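Local coordinates for protein transcriptional regulator, PadR family (Bacillus cereus, PDB 4ESB) that probably binds DNA through a winged helix-turn-helix fold and regulates transcription as a two-chain member of the PadR family, at residues Glu11-Tyr16 / Gln83-Lys88. Sequence-based numbering, arbitrary orientation.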
ATOM      1  N   GLU A  11      -0.813  -4.440  -9.287  1.00 47.30           N
ATOM      2  CA  GLU A  11      -1.896  -5.170  -9.937  1.00 39.07           C
ATOM      3  C   GLU A  11      -3.073  -4.241 -10.216  1.00 38.42           C
ATOM      4  O   GLU A  11      -3.683  -4.298 -11.283  1.00 44.50           O
ATOM      5  CB  GLU A  11      -2.343  -6.346  -9.064  1.00 45.17           C
ATOM      6  CG  GLU A  11      -3.492  -7.157  -9.643  1.00 55.02           C
ATOM      7  CD  GLU A  11      -3.574  -8.556  -9.061  1.00 52.14           C
ATOM      8  OE1 GLU A  11      -2.692  -8.919  -8.255  1.00 62.02           O
ATOM      9  OE2 GLU A  11      -4.519  -9.295  -9.410  1.00 62.77           O
ATOM     10  N   GLY A  12      -3.379  -3.377  -9.255  1.00 35.79           N
ATOM     11  CA  GLY A  12      -4.482  -2.441  -9.387  1.00 38.90           C
ATOM     12  C   GLY A  12      -4.239  -1.380 -10.443  1.00 40.75           C
ATOM     13  O   GLY A  12      -5.153  -0.990 -11.167  1.00 42.33           O
ATOM     14  N   CYS A  13      -3.001  -0.909 -10.535  1.00 44.28           N
ATOM     15  CA  CYS A  13      -2.653   0.124 -11.506  1.00 36.13           C
ATOM     16  C   CYS A  13      -2.608  -0.463 -12.912  1.00 33.21           C
ATOM     17  O   CYS A  13      -2.904   0.217 -13.890  1.00 34.87           O
ATOM     18  CB  CYS A  13      -1.311   0.762 -11.151  1.00 38.56           C
ATOM     19  SG  CYS A  13      -1.372   1.773  -9.651  1.00 41.95           S
ATOM     20  N   ILE A  14      -2.231  -1.732 -12.999  1.00 31.06           N
ATOM     21  CA  ILE A  14      -2.274  -2.458 -14.260  1.00 33.36           C
ATOM     22  C   ILE A  14      -3.718  -2.620 -14.738  1.00 44.55           C
ATOM     23  O   ILE A  14      -4.009  -2.442 -15.921  1.00 46.81           O
ATOM     24  CB  ILE A  14      -1.599  -3.839 -14.137  1.00 35.46           C
ATOM     25  CG1 ILE A  14      -0.082  -3.675 -14.210  1.00 34.18           C
ATOM     26  CG2 ILE A  14      -2.084  -4.782 -15.235  1.00 32.63           C
ATOM     27  CD1 ILE A  14       0.695  -4.964 -14.048  1.00 37.19           C
ATOM     28  N   LEU A  15      -4.623  -2.953 -13.821  1.00 41.77           N
ATOM     29  CA  LEU A  15      -6.033  -3.071 -14.172  1.00 38.34           C
ATOM     30  C   LEU A  15      -6.583  -1.722 -14.616  1.00 41.68           C
ATOM     31  O   LEU A  15      -7.342  -1.648 -15.583  1.00 38.30           O
ATOM     32  CB  LEU A  15      -6.859  -3.602 -12.998  1.00 40.91           C
ATOM     33  CG  LEU A  15      -6.671  -5.071 -12.614  1.00 45.48           C
ATOM     34  CD1 LEU A  15      -7.456  -5.384 -11.350  1.00 37.01           C
ATOM     35  CD2 LEU A  15      -7.099  -5.992 -13.746  1.00 40.78           C
ATOM     36  N   TYR A  16      -6.201  -0.658 -13.915  1.00 36.61           N
ATOM     37  CA  TYR A  16      -6.667   0.675 -14.280  1.00 33.36           C
ATOM     38  C   TYR A  16      -6.267   1.008 -15.707  1.00 36.77           C
ATOM     39  O   TYR A  16      -7.093   1.423 -16.516  1.00 47.81           O
ATOM     40  CB  TYR A  16      -6.104   1.744 -13.346  1.00 31.03           C
ATOM     41  CG  TYR A  16      -6.539   3.130 -13.757  1.00 41.29           C
ATOM     42  CD1 TYR A  16      -7.829   3.575 -13.502  1.00 46.82           C
ATOM     43  CD2 TYR A  16      -5.671   3.983 -14.425  1.00 46.88           C
ATOM     44  CE1 TYR A  16      -8.240   4.835 -13.888  1.00 49.13           C
ATOM     45  CE2 TYR A  16      -6.072   5.247 -14.814  1.00 42.54           C
ATOM     46  CZ  TYR A  16      -7.358   5.667 -14.543  1.00 57.73           C
ATOM     47  OH  TYR A  16      -7.761   6.923 -14.929  1.00 73.91           O
ATOM     48  N   GLN A  83     -13.067  -5.839  -9.526  1.00 47.70           N
ATOM     49  CA  GLN A  83     -11.924  -5.810  -8.628  1.00 51.27           C
ATOM     50  C   GLN A  83     -11.198  -4.472  -8.714  1.00 47.87           C
ATOM     51  O   GLN A  83     -10.638  -3.998  -7.728  1.00 42.74           O
ATOM     52  CB  GLN A  83     -10.971  -6.959  -8.965  1.00 47.76           C
ATOM     53  CG  GLN A  83      -9.872  -7.186  -7.937  1.00 71.36           C
ATOM     54  CD  GLN A  83      -9.193  -8.533  -8.103  1.00 84.82           C
ATOM     55  OE1 GLN A  83      -9.854  -9.548  -8.331  1.00 74.46           O
ATOM     56  NE2 GLN A  83      -7.867  -8.548  -7.995  1.00 71.27           N
ATOM     57  N   LEU A  84     -11.215  -3.865  -9.896  1.00 39.39           N
ATOM     58  CA  LEU A  84     -10.638  -2.539 -10.075  1.00 37.67           C
ATOM     59  C   LEU A  84     -11.378  -1.522  -9.214  1.00 40.52           C
ATOM     60  O   LEU A  84     -10.763  -0.634  -8.623  1.00 46.01           O
ATOM     61  CB  LEU A  84     -10.683  -2.123 -11.547  1.00 37.46           C
ATOM     62  CG  LEU A  84     -10.289  -0.673 -11.847  1.00 36.53           C
ATOM     63  CD1 LEU A  84      -8.864  -0.385 -11.388  1.00 43.06           C
ATOM     64  CD2 LEU A  84     -10.444  -0.376 -13.329  1.00 40.90           C
ATOM     65  N   GLU A  85     -12.699  -1.656  -9.135  1.00 48.36           N
ATOM     66  CA  GLU A  85     -13.503  -0.752  -8.320  1.00 47.80           C
ATOM     67  C   GLU A  85     -13.190  -0.951  -6.841  1.00 44.83           C
ATOM     68  O   GLU A  85     -13.110   0.013  -6.081  1.00 48.96           O
ATOM     69  CB  GLU A  85     -14.998  -0.964  -8.576  1.00 52.73           C
ATOM     70  CG  GLU A  85     -15.446  -0.588  -9.982  1.00 71.04           C
ATOM     71  CD  GLU A  85     -14.937   0.776 -10.410  1.00 86.95           C
ATOM     72  OE1 GLU A  85     -15.362   1.785  -9.806  1.00 76.27           O
ATOM     73  OE2 GLU A  85     -14.107   0.840 -11.345  1.00 60.56           O
ATOM     74  N   GLU A  86     -13.017  -2.205  -6.435  1.00 40.21           N
ATOM     75  CA  GLU A  86     -12.605  -2.510  -5.070  1.00 44.99           C
ATOM     76  C   GLU A  86     -11.272  -1.834  -4.758  1.00 49.91           C
ATOM     77  O   GLU A  86     -11.099  -1.256  -3.686  1.00 48.93           O
ATOM     78  CB  GLU A  86     -12.484  -4.021  -4.869  1.00 51.88           C
ATOM     79  CG  GLU A  86     -13.801  -4.770  -4.978  1.00 72.46           C
ATOM     80  CD  GLU A  86     -13.609  -6.273  -5.034  1.00 89.45           C
ATOM     81  OE1 GLU A  86     -12.461  -6.734  -4.849  1.00 78.23           O
ATOM     82  OE2 GLU A  86     -14.603  -6.994  -5.262  1.00 71.75           O
ATOM     83  N   PHE A  87     -10.332  -1.905  -5.698  1.00 47.18           N
ATOM     84  CA  PHE A  87      -9.016  -1.299  -5.507  1.00 43.28           C
ATOM     85  C   PHE A  87      -9.104   0.220  -5.375  1.00 40.89           C
ATOM     86  O   PHE A  87      -8.453   0.812  -4.515  1.00 40.20           O
ATOM     87  CB  PHE A  87      -8.077  -1.664  -6.658  1.00 39.62           C
ATOM     88  CG  PHE A  87      -6.789  -0.892  -6.652  1.00 49.23           C
ATOM     89  CD1 PHE A  87      -5.791  -1.198  -5.743  1.00 47.61           C
ATOM     90  CD2 PHE A  87      -6.579   0.143  -7.548  1.00 46.53           C
ATOM     91  CE1 PHE A  87      -4.606  -0.490  -5.728  1.00 43.15           C
ATOM     92  CE2 PHE A  87      -5.394   0.857  -7.539  1.00 44.62           C
ATOM     93  CZ  PHE A  87      -4.407   0.540  -6.627  1.00 46.66           C
ATOM     94  N   LYS A  88      -9.904   0.848  -6.232  1.00 40.78           N
ATOM     95  CA  LYS A  88     -10.066   2.298  -6.196  1.00 46.72           C
ATOM     96  C   LYS A  88     -10.636   2.753  -4.862  1.00 51.07           C
ATOM     97  O   LYS A  88     -10.243   3.794  -4.334  1.00 49.88           O
ATOM     98  CB  LYS A  88     -10.969   2.769  -7.336  1.00 41.71           C
ATOM     99  CG  LYS A  88     -10.334   2.622  -8.705  1.00 50.25           C
ATOM    100  CD  LYS A  88     -11.254   3.097  -9.821  1.00 66.34           C
ATOM    101  CE  LYS A  88     -10.574   2.966 -11.180  1.00 87.98           C
ATOM    102  NZ  LYS A  88     -11.455   3.346 -12.321  1.00 74.98           N
TER
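In this PadR-family winged helix-turn-helix protein, the first helix of the DNA-binding domain (10-20) packs against the long C-terminal helix (78-101) that follows the wing strands. The short segments Glu11-Tyr16 and Gln83-Lys88 approach to 9.5 Å between axes and cross at -122°, burying 368 Å² in a mostly apolar interface. Gln83 opens it near the surface: its NE2 lies 3.7 Å from Glu11 OE2, a polar approach too long for a hydrogen bond, while both side chains also touch Leu57. Leu84, one turn before Phe87, points into the gap and fills it with its CD1 methyl, which lies 3.8 Å from Gly12 O, 4.1 Å from Leu15 CB and 3.7 Å from Tyr16 N. Leu15 faces the same gap and also packs on Met52 of helix 42-54. Phe87 then lays its ring on the bare backbone of Gly12, with the two CA atoms 6.1 Å apart, in a CH-pi contact: Gly12 CA sits 3.7 Å from the Phe87 ring centroid, 8° off the ring normal; a CB on Gly12 would clash with Phe87 CD1. Beyond the ring, Cys13 SG makes a loose apolar contact with Phe87 CZ at 4.5 Å. The second subunit covers this side of the contact, placing its Met5 on Phe87, its Leu101 on Cys13 and its Leu102 on Tyr16, so the helix pair joins the domain core to the dimer interface. Lys88 ends the segment with its CE at the edge of the Tyr16 ring, 3.6 Å from Tyr16 CD1.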